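Local coordinates for flagellin hook IN motif family (Aeromonas hydrophila subsp. hydrophila, PDB 6XI1), which probably serves as part of the long extender region of an RTX adhesin, a string of tandem beta-sandwich repeats that bind calcium, at residues A[164-169]-A[217-222]; A[106-111]-A[120-125]. All coordinates share one frame; numbering follows the deposited sequence.

Interaction 1 (A[164-169]-A[217-222]). With CA (calcium ion), chain Q.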
# COMPACT_ATOMS: atom_id res chain seq x y z
N ALA A 164 -35.78 31.70 -9.40
CA ALA A 164 -34.96 31.51 -8.18
C ALA A 164 -35.47 30.29 -7.40
O ALA A 164 -34.59 29.59 -6.84
CB ALA A 164 -34.97 32.77 -7.35
N ASP A 165 -36.78 30.02 -7.44
CA ASP A 165 -37.45 28.83 -6.85
C ASP A 165 -36.81 27.52 -7.34
O ASP A 165 -36.71 26.58 -6.54
CB ASP A 165 -38.97 28.82 -7.10
CG ASP A 165 -39.46 29.02 -8.54
OD1 ASP A 165 -38.66 29.34 -9.46
OD2 ASP A 165 -40.69 28.89 -8.75
N GLU A 166 -36.40 27.43 -8.61
CA GLU A 166 -35.83 26.19 -9.22
C GLU A 166 -34.29 26.21 -9.24
O GLU A 166 -33.67 25.15 -9.48
CB GLU A 166 -36.37 26.00 -10.63
CG GLU A 166 -37.87 25.77 -10.68
CD GLU A 166 -38.44 25.33 -12.01
OE1 GLU A 166 -37.67 24.90 -12.87
OE2 GLU A 166 -39.65 25.45 -12.17
N ALA A 167 -33.66 27.37 -9.09
CA ALA A 167 -32.20 27.55 -9.30
C ALA A 167 -31.50 27.16 -7.99
O ALA A 167 -30.86 28.02 -7.35
CB ALA A 167 -31.84 28.98 -9.75
N LYS A 168 -31.70 25.90 -7.56
CA LYS A 168 -31.20 25.41 -6.27
C LYS A 168 -31.03 23.90 -6.44
O LYS A 168 -31.73 23.33 -7.32
CB LYS A 168 -32.23 25.53 -5.13
CG LYS A 168 -32.71 26.92 -4.77
CD LYS A 168 -33.38 26.92 -3.40
CE LYS A 168 -34.89 26.98 -3.42
NZ LYS A 168 -35.39 28.34 -3.08
N PHE A 169 -30.15 23.31 -5.66
CA PHE A 169 -30.04 21.83 -5.62
C PHE A 169 -31.08 21.30 -4.63
O PHE A 169 -31.36 21.98 -3.61
CB PHE A 169 -28.62 21.40 -5.25
CG PHE A 169 -27.64 21.70 -6.34
CD1 PHE A 169 -27.49 20.83 -7.41
CD2 PHE A 169 -27.01 22.93 -6.38
CE1 PHE A 169 -26.60 21.14 -8.43
CE2 PHE A 169 -26.13 23.24 -7.41
CZ PHE A 169 -25.95 22.34 -8.44
N ALA A 217 -29.21 16.54 -8.15
CA ALA A 217 -30.35 17.11 -8.90
C ALA A 217 -30.67 18.53 -8.43
O ALA A 217 -30.55 18.81 -7.23
CB ALA A 217 -31.57 16.23 -8.78
N SER A 218 -31.08 19.35 -9.38
CA SER A 218 -31.68 20.68 -9.11
C SER A 218 -33.15 20.44 -8.77
O SER A 218 -33.65 19.27 -8.91
CB SER A 218 -31.52 21.61 -10.26
OG SER A 218 -32.18 21.15 -11.42
N VAL A 219 -33.85 21.49 -8.31
CA VAL A 219 -35.27 21.41 -7.90
C VAL A 219 -36.11 20.76 -9.02
O VAL A 219 -37.01 19.98 -8.67
CB VAL A 219 -35.82 22.81 -7.55
CG1 VAL A 219 -37.36 22.85 -7.52
CG2 VAL A 219 -35.22 23.30 -6.27
N ASP A 220 -35.92 21.13 -10.28
CA ASP A 220 -36.80 20.63 -11.38
C ASP A 220 -36.39 19.20 -11.80
O ASP A 220 -37.00 18.69 -12.76
CB ASP A 220 -36.85 21.59 -12.57
CG ASP A 220 -35.60 21.60 -13.44
OD1 ASP A 220 -34.65 20.84 -13.14
OD2 ASP A 220 -35.61 22.35 -14.40
N GLY A 221 -35.38 18.60 -11.17
CA GLY A 221 -34.97 17.20 -11.44
C GLY A 221 -33.87 17.11 -12.49
O GLY A 221 -33.47 15.98 -12.84
N THR A 222 -33.35 18.24 -12.98
CA THR A 222 -32.16 18.27 -13.85
C THR A 222 -30.96 17.68 -13.09
O THR A 222 -30.71 18.08 -11.93
CB THR A 222 -31.79 19.68 -14.33
OG1 THR A 222 -32.91 20.34 -14.94
CG2 THR A 222 -30.64 19.64 -15.30
CA CA Q . -36.47 24.54 -14.73
O HOH W 1 -34.17 23.19 -11.29
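Glu-166 and Asp-220 reach the same calcium ion from two loops, each giving one carboxylate oxygen, and their carboxylate planes are turned 59° apart. The CB of Asp-220 lies 3.4 Å from Glu-166 OE1. Next, CG sits between the backbone N and the carbonyl carbon (chi1 74°), on the metal side of the turn, and the flat setting about CB-CG (chi2 0°) points OD2 at the calcium and OD1 at Thr-222. Asp-220 OD2 binds the calcium at 2.4 Å. Asp-220 OD1 accepts from Thr-222 N at 2.9 Å, an Asx turn, and also from the Thr-222 hydroxyl, OG1, on its syn side; the two bonds fix the carboxylate's rotation. Glu-166 arrives on an extended chain, its OE1 2.2 Å from the calcium. A water bridges the two loops, donating to Glu-166 O (2.7 Å) and accepting from Ser-218 OG and Asp-220 N. Val-219 N adds a direct bond to Lys-168 O at 3.0 Å, and Val-219 CG2 rests on Asp-165 O. Asn-128, Asp-129 (through its backbone O), Asp-160 and Asp-162 also coordinate the ion, one of the calcium sites clustered where consecutive cadherin-like repeats of the adhesin meet.

Interaction 2 (A[106-111]-A[120-125])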
# COMPACT_ATOMS: atom_id res chain seq x y z
N GLU A 106 -53.34 37.73 -19.90
CA GLU A 106 -53.27 39.11 -20.41
C GLU A 106 -54.60 39.41 -21.11
O GLU A 106 -55.16 38.50 -21.76
CB GLU A 106 -52.11 39.28 -21.37
CG GLU A 106 -50.81 38.70 -20.85
CD GLU A 106 -49.57 39.07 -21.66
OE1 GLU A 106 -49.67 39.28 -22.89
OE2 GLU A 106 -48.51 39.15 -21.03
N THR A 107 -55.07 40.64 -20.96
CA THR A 107 -56.36 41.08 -21.55
C THR A 107 -56.13 42.28 -22.45
O THR A 107 -55.26 43.07 -22.16
CB THR A 107 -57.39 41.45 -20.48
OG1 THR A 107 -56.79 42.55 -19.81
CG2 THR A 107 -57.74 40.28 -19.59
N PHE A 108 -56.91 42.38 -23.52
CA PHE A 108 -56.81 43.48 -24.50
C PHE A 108 -58.23 43.95 -24.77
O PHE A 108 -59.16 43.12 -24.93
CB PHE A 108 -56.06 43.05 -25.75
CG PHE A 108 -54.69 42.52 -25.44
CD1 PHE A 108 -54.52 41.22 -24.99
CD2 PHE A 108 -53.59 43.34 -25.57
CE1 PHE A 108 -53.25 40.75 -24.67
CE2 PHE A 108 -52.31 42.86 -25.28
CZ PHE A 108 -52.15 41.57 -24.84
N THR A 109 -58.40 45.27 -24.75
CA THR A 109 -59.71 45.92 -24.93
C THR A 109 -59.78 46.39 -26.38
O THR A 109 -58.87 47.10 -26.81
CB THR A 109 -59.93 47.03 -23.90
OG1 THR A 109 -59.96 46.39 -22.62
CG2 THR A 109 -61.22 47.77 -24.14
N VAL A 110 -60.81 45.96 -27.11
CA VAL A 110 -61.08 46.45 -28.50
C VAL A 110 -62.42 47.20 -28.49
O VAL A 110 -63.22 46.97 -27.55
CB VAL A 110 -61.05 45.30 -29.54
CG1 VAL A 110 -59.65 44.70 -29.68
CG2 VAL A 110 -62.07 44.23 -29.22
N ALA A 111 -62.68 48.01 -29.51
CA ALA A 111 -63.89 48.87 -29.60
C ALA A 111 -64.47 48.90 -31.02
O ALA A 111 -63.68 48.91 -32.02
CB ALA A 111 -63.57 50.27 -29.13
N VAL A 120 -60.54 40.71 -25.08
CA VAL A 120 -59.92 39.42 -25.48
C VAL A 120 -58.98 39.00 -24.35
O VAL A 120 -58.16 39.85 -23.95
CB VAL A 120 -59.19 39.53 -26.83
CG1 VAL A 120 -58.49 38.22 -27.21
CG2 VAL A 120 -60.16 39.98 -27.93
N THR A 121 -59.11 37.76 -23.88
CA THR A 121 -58.33 37.17 -22.76
C THR A 121 -57.39 36.10 -23.31
O THR A 121 -57.89 35.08 -23.87
CB THR A 121 -59.29 36.61 -21.70
OG1 THR A 121 -60.11 37.73 -21.35
CG2 THR A 121 -58.63 36.04 -20.46
N ILE A 122 -56.09 36.34 -23.17
CA ILE A 122 -55.02 35.42 -23.66
C ILE A 122 -54.37 34.78 -22.43
O ILE A 122 -54.02 35.52 -21.49
CB ILE A 122 -54.01 36.18 -24.54
CG1 ILE A 122 -54.67 36.92 -25.70
CG2 ILE A 122 -52.92 35.25 -25.02
CD1 ILE A 122 -55.42 36.00 -26.65
N THR A 123 -54.29 33.45 -22.40
CA THR A 123 -53.51 32.69 -21.40
C THR A 123 -52.22 32.17 -22.04
O THR A 123 -52.27 31.44 -23.08
CB THR A 123 -54.33 31.55 -20.80
OG1 THR A 123 -55.54 32.12 -20.29
CG2 THR A 123 -53.56 30.82 -19.72
N ILE A 124 -51.09 32.48 -21.40
CA ILE A 124 -49.74 31.97 -21.75
C ILE A 124 -49.42 30.87 -20.73
O ILE A 124 -49.57 31.16 -19.55
CB ILE A 124 -48.68 33.07 -21.70
CG1 ILE A 124 -49.08 34.32 -22.49
CG2 ILE A 124 -47.35 32.53 -22.18
CD1 ILE A 124 -48.31 35.53 -22.07
N THR A 125 -49.05 29.69 -21.18
CA THR A 125 -48.68 28.56 -20.28
C THR A 125 -47.18 28.25 -20.43
O THR A 125 -46.71 28.17 -21.54
CB THR A 125 -49.54 27.30 -20.49
OG1 THR A 125 -50.89 27.69 -20.24
CG2 THR A 125 -49.18 26.18 -19.55
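A beta hairpin formed by strands 103-111 and 117-125 contains this contact, in regular antiparallel register. Glu-106 faces Ile-122, and Phe-108 faces Val-120, as hydrogen-bonded pairs; Thr-107 and Thr-121 form the non-hydrogen-bonded pair between them. Glu-106 N gives its hydrogen to Ile-122 O at 2.8 Å. Ile-122 N returns one to Glu-106 O at 2.7 Å, and both bonds are close to straight. The Phe-108 N to Val-120 O bond, 2.9 Å long, is more bent at 154°, and Val-120 N bonds back to Phe-108 O. Val-120 O also receives a CA-H...O contact from Thr-107 CA at 3.2 Å, and it lies near the plane of the Phe-108 ring, at its edge.

Side chains alternate between two faces. On one, the threonines lie side by side and point the same way, with Thr-107 CG2 3.9 Å from Thr-121 OG1. On the other, Phe-108 CE1 meets Ile-122 CG1 at 4.2 Å. Here too Glu-106 runs out on an extended chain, and its OE2 comes 3.8 Å from the Ile-124 CD1 methyl. That carboxylate is buried but well supplied with partners: Tyr-88 OH and Gly-76 N bond to OE1, while Leu-75 N and the Lys-104 ammonium serve OE2, which probably favours its charged form.

The face of Phe-108, Val-120 and Ile-122 turns into the sandwich, where Leu-78 of strand 77-80 and Trp-86 and Tyr-88 of strand 85-91 pack against it. Backbone bonds join strand 103-111 to Thr-69 of strand 66-70 and nearby Ser-71, and Thr-121 to Asp-31 of strand 26-36.

Interaction 2 is a buried contact within the body of one repeat, whereas interaction 1 is a partly buried one between loops at the end of the next. Their centres lie 32 Å apart, their nearest atoms about 12 Å, and they do not touch. They share no strand, yet the elements correspond: 217-222 forms the turn between strands 209-217 and 223-231, the counterparts in the second repeat of the hairpin strands in interaction 2. The chemistry follows the place. The hairpin is held by four backbone bonds and an apolar face, with its one buried carboxylate satisfied by protein groups; the loops have a single direct backbone bond and are otherwise joined through a metal and a water.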